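Local coordinates for protein UV damage endonuclease (Sulfolobus acidocaldarius, PDB 3TC3) that probably cleaves DNA at ultraviolet and other lesions, acting as a manganese-binding TIM-barrel endonuclease in excision repair, at residues G262-T267 and E288-E293; I41-L46 and I84-H89; D109-N114 and M153-K158; N175-N180 and L207-R212. All blocks are in the same frame, centred on the assembly; numbering follows the deposited sequence.

How the interactions relate
All four contacts sit on one eight-stranded parallel TIM barrel, and along the chain they follow one another as interaction 2, 3, 4 and 1. Interactions 1 and 2 each join loops that leave neighbouring strands at their C-terminal ends: 249-252 and 283-287 in interaction 1, 22-27 and 76-78 in interaction 2. Interaction 3 lies toward the other end of the barrel, where the chain enters strand 158-162, and interaction 4 pairs outer helices 170-181 and 203-213. Centres are about 25 to 32 Å apart and none of the contacts touch. They thus join separate parts of the barrel's surround, and interaction 1 alone includes a manganese ligand.

Interaction 1: G262-T267 and E288-E293; sequences GVHATT and EVKDKE. With MN (manganese (II) ion), chain C.
Two groups grip the hydroxyl oxygen of Thr267: OG1 donates a short 2.5 Å hydrogen bond to Asp291 OD2, and Lys298 NZ binds the same oxygen. OD2 is approached on its syn side, 28° out of the carboxylate plane. The Asp291 carboxylate is brought there by a chi1 of 65°, which sets CG between backbone N and carbonyl carbon, while OD1 turns to Ser295 in helix 293-305. With an alanine here, Thr267 would probably lose its acceptor across the contact and Ser295 its carboxylate partner, leaving the two loops less firmly tied.

The backbones join through Lys290 N, which donates to Ala265 O over 3.0 Å. Lys290 then bends back along 262-267, and its ammonium group reaches two waters. One of these accepts from Lys290 NZ at 3.3 Å and from His264 N at 2.9 Å; the other meets the His264 ring only weakly, at ND1.

Toward the barrel mouth, His264 lies beside Glu288, with CE1 3.7 Å from OE1 and the ring and carboxylate planes 35° apart. Glu288 coordinates manganese through OE1 at 2.3 Å, whereas OE2 stands 3.1 Å from the metal, forms a salt bridge with Arg78 and accepts from a water that is itself a metal ligand. Glu195 and Asp220 share the ion, and Asp251 belongs to the same metal site. The loops after strands 249-252 and 283-287 are thus fastened at their outer end by hydroxyl and carboxylate, and the inner end presents one carboxylate oxygen to the metal while its twin is engaged by a charged partner.

Interaction 2: I41-L46 and I84-H89; sequences IKLSSL and IPLASH
Ile41 and Pro85 bring the two loops closest, their CA atoms 6.1 Å apart, and no hydrogen bond links the backbones. Residues 43-45 form a short 3-10 turn, closed by Ser45 N to Lys42 O and Leu46 N to Leu43 O. Facing it, 84-89 makes two overlapping reverse turns, type II from Ile84 to Ala87 and type I from Leu86 to His89. Leu86 is the third residue of the first turn and the first of the second; its phi is positive (62°), as that third position requires, and its side chain points at the other loop.

The CD1 methyl of Leu86 enters the concave side of 41-46, 3.6 Å from Ile41 CG1, 3.9 Å from Leu43 CA and 4.1 Å from Leu46 CB. Ile41 holds CG1 between backbone N and carbonyl carbon, chi1 71°, and this branch also meets Pro85 CB at 3.8 Å. Farther out, Leu43 closes over His89 in a CH-pi contact: CD1 sits 3.7 Å from the ring centroid, 12° off the ring normal, and CD2 reaches NE2 at 3.6 Å. The imidazole is steadied by a hydrogen bond between ND1 and Lys91 N.

The loops following strands 22-27 and 76-78 are joined by methyl groups, a proline ring and one imidazole face. With no polar bond between them, their placement probably rests on the fit of these side chains and partial exclusion of water.

Interaction 3: D109-N114 and M153-K158; sequences DFIKEN and MGIEGK
Asp109 meets Met153 through a water that donates to Asp109 OD1 and to Met153 O, 2.9 Å from the latter, and accepts from Lys112 NZ. One turn of helix 101-113 thus reaches the carbonyl of Met153, at the end of helix 133-153, through solvent. Ile111 follows on the inner side, where its CD1 lies 4.0 Å from CD1 of Ile155, the two side chains crossing at about a right angle.

Lys112 provides the direct polar link. Lys112 CG lies 4.0 Å from Ile155 CG2, and a bend at chi3 (-58°) brings Lys112 NZ 2.9 Å from Gly154 O. The ammonium group approaches that carbonyl tilted 33° from its plane. Gly154 closes a Schellman motif with positive phi, and a side chain there would come very near NZ. The ammonium group probably gains from the partial negative charge at the C-terminal end of helix 133-153. At the close of its own helix, Asn114 turns back so that ND2 donates to Phe110 O at 2.9 Å while lying over the Phe110 ring face.

The contact ties the C-terminal end of helix 101-113 to the bend leading from helix 133-153 into strand 158-162. Ile111 and Ile155 both rest on Ile118 of strand 117-120, Phe110 packs against helix 48-71, and Arg191 bonds to the carbonyls of Ile155 and Glu156 just before the strand begins.

Interaction 4: N175-N180 and L207-R212; sequences NRFIEN and LWISER
Trp208 reaches from helix 203-213 to Ile178 and Asn175, its side chain leaving CB with CG anti to the backbone N (chi1 -170°). On its pyrrole side, Arg212 folds back one turn later: CZ lies 3.2 Å above the indole plane, offset toward the rim, with NE1 under the guanidinium face. Arg212 NH1 donates to Trp208 O at 2.9 Å, which helps hold the guanidinium over the indole. Along the six-membered ring, CE3 approaches Ile178 loosely and Trp208 CZ3 touches Ile178 CD1 at 3.6 Å; that methyl also rests on Arg212 CB at 4.0 Å. At the tip, the ring edge at Trp208 CH2 faces Asn175 OD1, 3.5 Å away near the ring plane, amide and ring planes 75° apart. With a serine in place of Trp208, Ile178 CD1 would probably face a gap beside Arg212, whose guanidinium, without the ring and held by the backbone bond alone, would be likely to turn more freely.

Deeper in, Phe177 CD1 meets Ile209 CD1 at 3.9 Å. Segments 175-180 and 207-212 run 33° apart, their axes within 10.5 Å at closest approach; Phe177 and Ile209 rest on Ile194 of strand 192-195, and Trp208 and Ile209 touch Leu174 of helix 170-181.

Interaction 1: G262-T267 and E288-E293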
loop_
_atom_site.group_PDB
_atom_site.type_symbol
_atom_site.label_atom_id
_atom_site.label_comp_id
_atom_site.label_asym_id
_atom_site.label_seq_id
_atom_site.Cartn_x
_atom_site.Cartn_y
_atom_site.Cartn_z
ATOM N N GLY A 262 4.255 17.825 -4.399
ATOM C CA GLY A 262 3.845 16.601 -3.778
ATOM C C GLY A 262 2.373 16.273 -3.907
ATOM O O GLY A 262 1.964 15.136 -3.595
ATOM N N VAL A 263 1.572 17.232 -4.330
ATOM C CA VAL A 263 0.162 16.948 -4.596
ATOM C C VAL A 263 0.086 16.020 -5.776
ATOM O O VAL A 263 0.631 16.323 -6.855
ATOM C CB VAL A 263 -0.619 18.253 -4.869
ATOM C CG1 VAL A 263 -2.078 17.950 -5.352
ATOM C CG2 VAL A 263 -0.618 19.106 -3.543
ATOM N N HIS A 264 -0.620 14.912 -5.576
ATOM C CA HIS A 264 -0.650 13.841 -6.614
ATOM C C HIS A 264 -1.551 14.251 -7.817
ATOM O O HIS A 264 -2.578 14.880 -7.684
ATOM C CB HIS A 264 -1.285 12.570 -6.047
ATOM C CG HIS A 264 -0.397 11.746 -5.140
ATOM N ND1 HIS A 264 -0.858 10.611 -4.544
ATOM C CD2 HIS A 264 0.914 11.904 -4.742
ATOM C CE1 HIS A 264 0.106 10.088 -3.768
ATOM N NE2 HIS A 264 1.207 10.864 -3.891
ATOM N N ALA A 265 -1.081 13.901 -8.995
ATOM C CA ALA A 265 -1.773 14.160 -10.221
ATOM C C ALA A 265 -3.165 13.514 -10.253
ATOM O O ALA A 265 -3.419 12.453 -9.653
ATOM C CB ALA A 265 -0.951 13.643 -11.368
ATOM N N THR A 266 -4.033 14.204 -11.016
ATOM C CA THR A 266 -5.401 13.701 -11.144
ATOM C C THR A 266 -5.459 12.568 -12.196
ATOM O O THR A 266 -6.476 11.859 -12.279
ATOM C CB THR A 266 -6.384 14.847 -11.530
ATOM O OG1 THR A 266 -5.800 15.689 -12.501
ATOM C CG2 THR A 266 -6.677 15.645 -10.264
ATOM N N THR A 267 -4.381 12.422 -12.972
ATOM C CA THR A 267 -4.292 11.275 -13.913
ATOM C C THR A 267 -2.831 11.167 -14.320
ATOM O O THR A 267 -2.076 12.149 -14.148
ATOM C CB THR A 267 -5.158 11.579 -15.217
ATOM O OG1 THR A 267 -5.290 10.362 -16.000
ATOM C CG2 THR A 267 -4.482 12.676 -16.121
ATOM N N GLU A 288 -0.553 5.871 -8.018
ATOM C CA GLU A 288 -1.210 6.682 -6.967
ATOM C C GLU A 288 -1.608 8.022 -7.581
ATOM O O GLU A 288 -0.822 9.038 -7.608
ATOM C CB GLU A 288 -0.176 6.963 -5.854
ATOM C CG GLU A 288 0.218 5.707 -5.106
ATOM C CD GLU A 288 1.041 6.001 -3.868
ATOM O OE1 GLU A 288 1.958 6.869 -3.974
ATOM O OE2 GLU A 288 0.858 5.305 -2.873
ATOM N N VAL A 289 -2.656 7.892 -8.366
ATOM C CA VAL A 289 -3.225 9.102 -9.026
ATOM C C VAL A 289 -4.735 9.067 -8.793
ATOM O O VAL A 289 -5.362 8.055 -8.523
ATOM C CB VAL A 289 -2.869 9.127 -10.508
ATOM C CG1 VAL A 289 -1.375 9.564 -10.691
ATOM C CG2 VAL A 289 -3.247 7.824 -11.255
ATOM N N LYS A 290 -5.359 10.231 -8.984
ATOM C CA LYS A 290 -6.674 10.331 -8.428
ATOM C C LYS A 290 -7.742 9.666 -9.309
ATOM O O LYS A 290 -8.808 9.354 -8.774
ATOM C CB LYS A 290 -7.067 11.812 -8.338
ATOM C CG LYS A 290 -6.093 12.593 -7.368
ATOM C CD LYS A 290 -6.342 12.251 -5.965
ATOM C CE LYS A 290 -5.457 13.239 -5.129
ATOM N NZ LYS A 290 -4.728 12.442 -4.088
ATOM N N ASP A 291 -7.450 9.403 -10.592
ATOM C CA ASP A 291 -8.483 8.680 -11.402
ATOM C C ASP A 291 -8.320 7.170 -11.455
ATOM O O ASP A 291 -9.078 6.496 -12.200
ATOM C CB ASP A 291 -8.557 9.258 -12.867
ATOM C CG ASP A 291 -7.313 9.058 -13.686
ATOM O OD1 ASP A 291 -6.305 8.522 -13.132
ATOM O OD2 ASP A 291 -7.379 9.440 -14.868
ATOM N N LYS A 292 -7.437 6.629 -10.608
ATOM C CA LYS A 292 -7.530 5.165 -10.235
ATOM C C LYS A 292 -7.549 4.284 -11.480
ATOM O O LYS A 292 -6.558 4.284 -12.245
ATOM C CB LYS A 292 -8.689 4.872 -9.270
ATOM C CG LYS A 292 -8.428 5.619 -7.958
ATOM C CD LYS A 292 -9.489 5.274 -6.883
ATOM C CE LYS A 292 -9.329 6.024 -5.580
ATOM N NZ LYS A 292 -8.013 5.611 -4.928
ATOM N N GLU A 293 -8.599 3.503 -11.668
ATOM C CA GLU A 293 -8.579 2.489 -12.752
ATOM C C GLU A 293 -8.420 3.124 -14.166
ATOM O O GLU A 293 -7.940 2.448 -15.047
ATOM C CB GLU A 293 -9.864 1.590 -12.759
ATOM C CG GLU A 293 -11.129 2.350 -13.223
ATOM C CD GLU A 293 -11.705 3.385 -12.223
ATOM O OE1 GLU A 293 -11.311 3.502 -11.013
ATOM O OE2 GLU A 293 -12.649 4.094 -12.649
HETATM MN MN MN C . 3.602 6.561 -2.418
HETATM O O HOH W 1 -3.984 9.812 -5.596
HETATM O O HOH W 2 -2.258 14.426 -3.254
HETATM O O HOH W 3 2.069 5.870 -0.720
#

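Interaction 2: I41-L46 and I84-H89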
loop_
_atom_site.group_PDB
_atom_site.type_symbol
_atom_site.label_atom_id
_atom_site.label_comp_id
_atom_site.label_asym_id
_atom_site.label_seq_id
_atom_site.Cartn_x
_atom_site.Cartn_y
_atom_site.Cartn_z
ATOM N N ILE A 41 -17.534 3.773 8.277
ATOM C CA ILE A 41 -18.624 4.290 9.108
ATOM C C ILE A 41 -18.030 5.157 10.225
ATOM O O ILE A 41 -16.858 5.020 10.646
ATOM C CB ILE A 41 -19.420 3.106 9.669
ATOM C CG1 ILE A 41 -18.637 2.340 10.724
ATOM C CG2 ILE A 41 -20.046 2.276 8.509
ATOM C CD1 ILE A 41 -19.550 1.446 11.554
ATOM N N LYS A 42 -18.870 6.098 10.705
ATOM C CA LYS A 42 -18.448 6.979 11.823
ATOM C C LYS A 42 -18.413 6.221 13.133
ATOM O O LYS A 42 -19.203 5.287 13.345
ATOM C CB LYS A 42 -19.442 8.173 12.000
ATOM C CG LYS A 42 -19.673 9.011 10.692
ATOM C CD LYS A 42 -20.743 10.112 10.873
ATOM C CE LYS A 42 -22.147 9.531 10.731
ATOM N NZ LYS A 42 -23.203 10.542 10.395
ATOM N N LEU A 43 -17.518 6.625 14.005
ATOM C CA LEU A 43 -17.482 5.994 15.349
ATOM C C LEU A 43 -18.881 5.937 15.981
ATOM O O LEU A 43 -19.315 4.918 16.561
ATOM C CB LEU A 43 -16.487 6.720 16.269
ATOM C CG LEU A 43 -16.361 6.085 17.646
ATOM C CD1 LEU A 43 -16.042 4.539 17.583
ATOM C CD2 LEU A 43 -15.375 6.856 18.519
ATOM N N SER A 44 -19.610 7.021 15.809
ATOM C CA SER A 44 -20.946 7.147 16.382
ATOM C C SER A 44 -21.966 6.110 15.855
ATOM O O SER A 44 -23.054 5.994 16.413
ATOM C CB SER A 44 -21.416 8.596 16.152
ATOM O OG SER A 44 -21.686 8.833 14.764
ATOM N N SER A 45 -21.648 5.463 14.720
ATOM C CA SER A 45 -22.442 4.426 14.068
ATOM C C SER A 45 -21.983 3.011 14.361
ATOM O O SER A 45 -22.606 2.029 13.855
ATOM C CB SER A 45 -22.379 4.621 12.559
ATOM O OG SER A 45 -22.800 5.914 12.162
ATOM N N LEU A 46 -20.968 2.864 15.216
ATOM C CA LEU A 46 -20.433 1.535 15.486
ATOM C C LEU A 46 -21.494 0.572 16.003
ATOM O O LEU A 46 -22.094 0.788 17.080
ATOM C CB LEU A 46 -19.180 1.620 16.396
ATOM C CG LEU A 46 -18.516 0.336 16.909
ATOM C CD1 LEU A 46 -18.003 -0.481 15.693
ATOM C CD2 LEU A 46 -17.313 0.716 17.790
ATOM N N ILE A 84 -12.787 -3.463 6.539
ATOM C CA ILE A 84 -13.615 -3.734 7.765
ATOM C C ILE A 84 -13.620 -2.409 8.591
ATOM O O ILE A 84 -12.631 -2.068 9.227
ATOM C CB ILE A 84 -12.968 -4.788 8.629
ATOM C CG1 ILE A 84 -12.610 -6.035 7.822
ATOM C CG2 ILE A 84 -13.950 -5.097 9.887
ATOM C CD1 ILE A 84 -13.835 -6.783 7.167
ATOM N N PRO A 85 -14.697 -1.608 8.534
ATOM C CA PRO A 85 -14.651 -0.314 9.185
ATOM C C PRO A 85 -14.377 -0.286 10.667
ATOM O O PRO A 85 -15.070 -1.062 11.339
ATOM C CB PRO A 85 -16.045 0.253 8.880
ATOM C CG PRO A 85 -16.466 -0.380 7.667
ATOM C CD PRO A 85 -15.975 -1.846 7.850
ATOM N N LEU A 86 -13.487 0.603 11.153
ATOM C CA LEU A 86 -13.208 0.746 12.585
ATOM C C LEU A 86 -12.625 -0.500 13.258
ATOM O O LEU A 86 -12.557 -0.581 14.490
ATOM C CB LEU A 86 -14.467 1.224 13.388
ATOM C CG LEU A 86 -15.017 2.562 12.900
ATOM C CD1 LEU A 86 -16.432 2.679 13.551
ATOM C CD2 LEU A 86 -14.011 3.662 13.363
ATOM N N ALA A 87 -12.060 -1.420 12.450
ATOM C CA ALA A 87 -11.565 -2.701 12.997
ATOM C C ALA A 87 -10.541 -2.613 14.108
ATOM O O ALA A 87 -10.489 -3.519 14.959
ATOM C CB ALA A 87 -10.989 -3.584 11.859
ATOM N N SER A 88 -9.718 -1.566 14.122
ATOM C CA SER A 88 -8.705 -1.553 15.224
ATOM C C SER A 88 -9.084 -0.627 16.360
ATOM O O SER A 88 -8.292 -0.444 17.297
ATOM C CB SER A 88 -7.337 -1.133 14.672
ATOM O OG SER A 88 -7.458 0.220 14.246
ATOM N N HIS A 89 -10.263 0.006 16.294
ATOM C CA HIS A 89 -10.698 0.869 17.372
ATOM C C HIS A 89 -10.898 0.059 18.655
ATOM O O HIS A 89 -11.382 -1.087 18.634
ATOM C CB HIS A 89 -11.993 1.577 16.979
ATOM C CG HIS A 89 -12.380 2.660 17.932
ATOM N ND1 HIS A 89 -13.021 2.420 19.138
ATOM C CD2 HIS A 89 -12.150 4.031 17.867
ATOM C CE1 HIS A 89 -13.146 3.570 19.802
ATOM N NE2 HIS A 89 -12.639 4.572 19.003
#

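Interaction 3: D109-N114 and M153-K158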
loop_
_atom_site.group_PDB
_atom_site.type_symbol
_atom_site.label_atom_id
_atom_site.label_comp_id
_atom_site.label_asym_id
_atom_site.label_seq_id
_atom_site.Cartn_x
_atom_site.Cartn_y
_atom_site.Cartn_z
ATOM N N ASP A 109 -8.748 -16.930 -2.455
ATOM C CA ASP A 109 -8.560 -17.955 -3.502
ATOM C C ASP A 109 -8.439 -17.358 -4.847
ATOM O O ASP A 109 -7.562 -17.748 -5.637
ATOM C CB ASP A 109 -9.717 -18.990 -3.551
ATOM C CG ASP A 109 -9.782 -19.834 -2.316
ATOM O OD1 ASP A 109 -8.793 -19.943 -1.554
ATOM O OD2 ASP A 109 -10.876 -20.409 -2.096
ATOM N N PHE A 110 -9.237 -16.319 -5.136
ATOM C CA PHE A 110 -9.210 -15.705 -6.435
ATOM C C PHE A 110 -7.871 -15.010 -6.652
ATOM O O PHE A 110 -7.286 -15.064 -7.726
ATOM C CB PHE A 110 -10.339 -14.671 -6.551
ATOM C CG PHE A 110 -10.434 -14.045 -7.903
ATOM C CD1 PHE A 110 -11.192 -14.678 -8.914
ATOM C CD2 PHE A 110 -9.752 -12.839 -8.222
ATOM C CE1 PHE A 110 -11.286 -14.106 -10.206
ATOM C CE2 PHE A 110 -9.856 -12.248 -9.526
ATOM C CZ PHE A 110 -10.646 -12.900 -10.508
ATOM N N ILE A 111 -7.364 -14.378 -5.584
ATOM C CA ILE A 111 -6.068 -13.748 -5.707
ATOM C C ILE A 111 -4.907 -14.706 -5.981
ATOM O O ILE A 111 -4.041 -14.426 -6.840
ATOM C CB ILE A 111 -5.839 -12.886 -4.414
ATOM C CG1 ILE A 111 -6.818 -11.702 -4.391
ATOM C CG2 ILE A 111 -4.386 -12.485 -4.151
ATOM C CD1 ILE A 111 -6.867 -10.973 -2.988
ATOM N N LYS A 112 -4.908 -15.816 -5.262
ATOM C CA LYS A 112 -3.819 -16.803 -5.387
ATOM C C LYS A 112 -3.971 -17.548 -6.710
ATOM O O LYS A 112 -2.970 -17.815 -7.363
ATOM C CB LYS A 112 -3.871 -17.794 -4.204
ATOM C CG LYS A 112 -3.255 -17.183 -2.981
ATOM C CD LYS A 112 -3.375 -18.071 -1.762
ATOM C CE LYS A 112 -4.802 -18.478 -1.356
ATOM N NZ LYS A 112 -4.791 -19.308 -0.096
ATOM N N GLU A 113 -5.209 -17.820 -7.114
ATOM C CA GLU A 113 -5.458 -18.537 -8.403
ATOM C C GLU A 113 -5.012 -17.745 -9.630
ATOM O O GLU A 113 -4.622 -18.298 -10.655
ATOM C CB GLU A 113 -6.925 -18.847 -8.541
ATOM C CG GLU A 113 -7.393 -20.085 -7.760
ATOM C CD GLU A 113 -8.927 -20.136 -7.557
ATOM O OE1 GLU A 113 -9.651 -19.231 -8.088
ATOM O OE2 GLU A 113 -9.397 -21.033 -6.815
ATOM N N ASN A 114 -5.024 -16.407 -9.521
ATOM C CA ASN A 114 -4.820 -15.549 -10.664
ATOM C C ASN A 114 -3.555 -14.661 -10.566
ATOM O O ASN A 114 -3.395 -13.781 -11.335
ATOM C CB ASN A 114 -6.081 -14.739 -10.891
ATOM C CG ASN A 114 -7.245 -15.644 -11.289
ATOM O OD1 ASN A 114 -7.268 -16.148 -12.420
ATOM N ND2 ASN A 114 -8.131 -15.921 -10.378
ATOM N N MET A 153 -7.799 -13.878 4.438
ATOM C CA MET A 153 -7.894 -14.206 3.006
ATOM C C MET A 153 -6.961 -15.362 2.633
ATOM O O MET A 153 -7.095 -15.910 1.534
ATOM C CB MET A 153 -7.544 -12.987 2.141
ATOM C CG MET A 153 -8.545 -11.904 2.393
ATOM S SD MET A 153 -8.143 -10.402 1.457
ATOM C CE MET A 153 -9.578 -9.401 1.753
ATOM N N GLY A 154 -6.068 -15.772 3.537
ATOM C CA GLY A 154 -5.089 -16.818 3.227
ATOM C C GLY A 154 -4.039 -16.381 2.217
ATOM O O GLY A 154 -3.517 -17.205 1.448
ATOM N N ILE A 155 -3.703 -15.086 2.200
ATOM C CA ILE A 155 -2.681 -14.605 1.328
ATOM C C ILE A 155 -1.539 -13.904 2.081
ATOM O O ILE A 155 -1.608 -13.726 3.331
ATOM C CB ILE A 155 -3.297 -13.618 0.324
ATOM C CG1 ILE A 155 -3.739 -12.319 1.044
ATOM C CG2 ILE A 155 -4.515 -14.274 -0.474
ATOM C CD1 ILE A 155 -4.355 -11.253 0.061
ATOM N N GLU A 156 -0.483 -13.631 1.340
ATOM C CA GLU A 156 0.662 -12.924 1.986
ATOM C C GLU A 156 0.429 -11.417 1.889
ATOM O O GLU A 156 -0.236 -10.889 2.848
ATOM C CB GLU A 156 2.013 -13.317 1.408
ATOM C CG GLU A 156 2.443 -14.850 1.600
ATOM C CD GLU A 156 2.291 -15.414 3.008
ATOM O OE1 GLU A 156 2.559 -14.733 4.025
ATOM O OE2 GLU A 156 1.935 -16.613 3.110
ATOM N N GLY A 157 0.938 -10.774 0.823
ATOM C CA GLY A 157 0.662 -9.326 0.684
ATOM C C GLY A 157 1.657 -8.552 1.503
ATOM O O GLY A 157 2.345 -9.102 2.370
ATOM N N LYS A 158 1.740 -7.292 1.204
ATOM C CA LYS A 158 2.594 -6.344 1.964
ATOM C C LYS A 158 1.789 -5.256 2.628
ATOM O O LYS A 158 0.838 -4.744 2.030
ATOM C CB LYS A 158 3.646 -5.707 1.045
ATOM C CG LYS A 158 4.656 -6.777 0.423
ATOM C CD LYS A 158 5.419 -7.511 1.442
ATOM C CE LYS A 158 6.510 -8.392 0.733
ATOM N NZ LYS A 158 7.038 -9.274 1.779
HETATM O O HOH W 4 -7.493 -18.547 0.518
#

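Interaction 4: N175-N180 and L207-R212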
loop_
_atom_site.group_PDB
_atom_site.type_symbol
_atom_site.label_atom_id
_atom_site.label_comp_id
_atom_site.label_asym_id
_atom_site.label_seq_id
_atom_site.Cartn_x
_atom_site.Cartn_y
_atom_site.Cartn_z
ATOM N N ASN A 175 16.299 4.996 14.957
ATOM C CA ASN A 175 16.527 3.952 15.912
ATOM C C ASN A 175 15.248 3.601 16.687
ATOM O O ASN A 175 15.039 2.396 16.911
ATOM C CB ASN A 175 17.698 4.352 16.783
ATOM C CG ASN A 175 19.052 4.048 16.052
ATOM O OD1 ASN A 175 19.297 2.898 15.537
ATOM N ND2 ASN A 175 19.879 5.044 15.954
ATOM N N ARG A 176 14.384 4.581 16.937
ATOM C CA ARG A 176 13.068 4.272 17.574
ATOM C C ARG A 176 12.241 3.396 16.594
ATOM O O ARG A 176 11.574 2.436 17.026
ATOM C CB ARG A 176 12.187 5.492 17.872
ATOM C CG ARG A 176 12.750 6.365 19.021
ATOM C CD ARG A 176 11.632 7.328 19.559
ATOM N NE ARG A 176 10.914 8.047 18.486
ATOM C CZ ARG A 176 11.382 9.120 17.872
ATOM N NH1 ARG A 176 12.567 9.680 18.259
ATOM N NH2 ARG A 176 10.696 9.663 16.887
ATOM N N PHE A 177 12.349 3.664 15.297
ATOM C CA PHE A 177 11.577 2.799 14.396
ATOM C C PHE A 177 12.042 1.355 14.504
ATOM O O PHE A 177 11.254 0.420 14.536
ATOM C CB PHE A 177 11.744 3.311 12.975
ATOM C CG PHE A 177 10.991 2.472 11.964
ATOM C CD1 PHE A 177 11.530 1.254 11.456
ATOM C CD2 PHE A 177 9.745 2.913 11.508
ATOM C CE1 PHE A 177 10.766 0.511 10.594
ATOM C CE2 PHE A 177 8.976 2.109 10.641
ATOM C CZ PHE A 177 9.510 0.914 10.138
ATOM N N ILE A 178 13.358 1.171 14.389
ATOM C CA ILE A 178 13.952 -0.188 14.458
ATOM C C ILE A 178 13.610 -0.900 15.814
ATOM O O ILE A 178 13.194 -2.082 15.780
ATOM C CB ILE A 178 15.465 -0.122 14.266
ATOM C CG1 ILE A 178 15.748 0.260 12.791
ATOM C CG2 ILE A 178 16.100 -1.504 14.595
ATOM C CD1 ILE A 178 17.234 0.526 12.492
ATOM N N GLU A 179 13.698 -0.146 16.929
ATOM C CA GLU A 179 13.384 -0.735 18.234
ATOM C C GLU A 179 11.943 -1.252 18.267
ATOM O O GLU A 179 11.698 -2.353 18.716
ATOM C CB GLU A 179 13.633 0.258 19.382
ATOM C CG GLU A 179 13.645 -0.510 20.749
ATOM C CD GLU A 179 13.492 0.264 22.063
ATOM O OE1 GLU A 179 13.415 1.507 22.080
ATOM O OE2 GLU A 179 13.428 -0.450 23.100
ATOM N N ASN A 180 11.007 -0.406 17.797
ATOM C CA ASN A 180 9.608 -0.787 17.933
ATOM C C ASN A 180 9.229 -1.836 16.883
ATOM O O ASN A 180 8.407 -2.707 17.142
ATOM C CB ASN A 180 8.721 0.461 17.732
ATOM C CG ASN A 180 8.857 1.467 18.944
ATOM O OD1 ASN A 180 9.473 1.074 19.958
ATOM N ND2 ASN A 180 8.376 2.657 18.861
ATOM N N LEU A 207 16.923 2.840 3.322
ATOM C CA LEU A 207 17.925 1.776 3.062
ATOM C C LEU A 207 18.708 1.523 4.382
ATOM O O LEU A 207 19.093 0.374 4.665
ATOM C CB LEU A 207 18.869 2.241 1.970
ATOM C CG LEU A 207 18.230 2.238 0.578
ATOM C CD1 LEU A 207 19.217 2.806 -0.479
ATOM C CD2 LEU A 207 17.806 0.835 0.181
ATOM N N TRP A 208 18.906 2.581 5.197
ATOM C CA TRP A 208 19.657 2.402 6.475
ATOM C C TRP A 208 18.857 1.499 7.372
ATOM O O TRP A 208 19.406 0.619 8.068
ATOM C CB TRP A 208 19.883 3.788 7.048
ATOM C CG TRP A 208 20.845 3.806 8.210
ATOM C CD1 TRP A 208 22.232 3.975 8.157
ATOM C CD2 TRP A 208 20.528 3.608 9.622
ATOM N NE1 TRP A 208 22.765 3.946 9.417
ATOM C CE2 TRP A 208 21.810 3.762 10.337
ATOM C CE3 TRP A 208 19.335 3.409 10.369
ATOM C CZ2 TRP A 208 21.889 3.608 11.739
ATOM C CZ3 TRP A 208 19.444 3.314 11.798
ATOM C CH2 TRP A 208 20.683 3.438 12.420
ATOM N N ILE A 209 17.532 1.725 7.437
ATOM C CA ILE A 209 16.651 0.861 8.200
ATOM C C ILE A 209 16.686 -0.563 7.642
ATOM O O ILE A 209 16.839 -1.511 8.437
ATOM C CB ILE A 209 15.202 1.409 8.259
ATOM C CG1 ILE A 209 15.146 2.709 9.068
ATOM C CG2 ILE A 209 14.261 0.272 8.796
ATOM C CD1 ILE A 209 13.752 3.347 9.036
ATOM N N SER A 210 16.524 -0.724 6.329
ATOM C CA SER A 210 16.461 -2.055 5.741
ATOM C C SER A 210 17.695 -2.855 6.044
ATOM O O SER A 210 17.592 -4.064 6.315
ATOM C CB SER A 210 16.279 -1.924 4.216
ATOM O OG SER A 210 16.061 -3.189 3.611
ATOM N N GLU A 211 18.889 -2.227 5.995
ATOM C CA GLU A 211 20.129 -2.954 6.189
ATOM C C GLU A 211 20.159 -3.642 7.568
ATOM O O GLU A 211 20.761 -4.706 7.694
ATOM C CB GLU A 211 21.322 -1.982 6.054
ATOM C CG GLU A 211 22.601 -2.644 6.245
ATOM C CD GLU A 211 23.110 -3.182 4.922
ATOM O OE1 GLU A 211 22.437 -2.931 3.880
ATOM O OE2 GLU A 211 24.171 -3.844 4.927
ATOM N N ARG A 212 19.498 -3.036 8.545
ATOM C CA ARG A 212 19.508 -3.517 9.966
ATOM C C ARG A 212 18.275 -4.334 10.294
ATOM O O ARG A 212 18.190 -4.832 11.458
ATOM C CB ARG A 212 19.644 -2.263 10.854
ATOM C CG ARG A 212 21.044 -1.702 10.728
ATOM C CD ARG A 212 20.988 -0.166 11.090
ATOM N NE ARG A 212 22.313 0.350 10.950
ATOM C CZ ARG A 212 22.941 0.646 9.826
ATOM N NH1 ARG A 212 22.286 0.548 8.633
ATOM N NH2 ARG A 212 24.227 1.048 9.825
#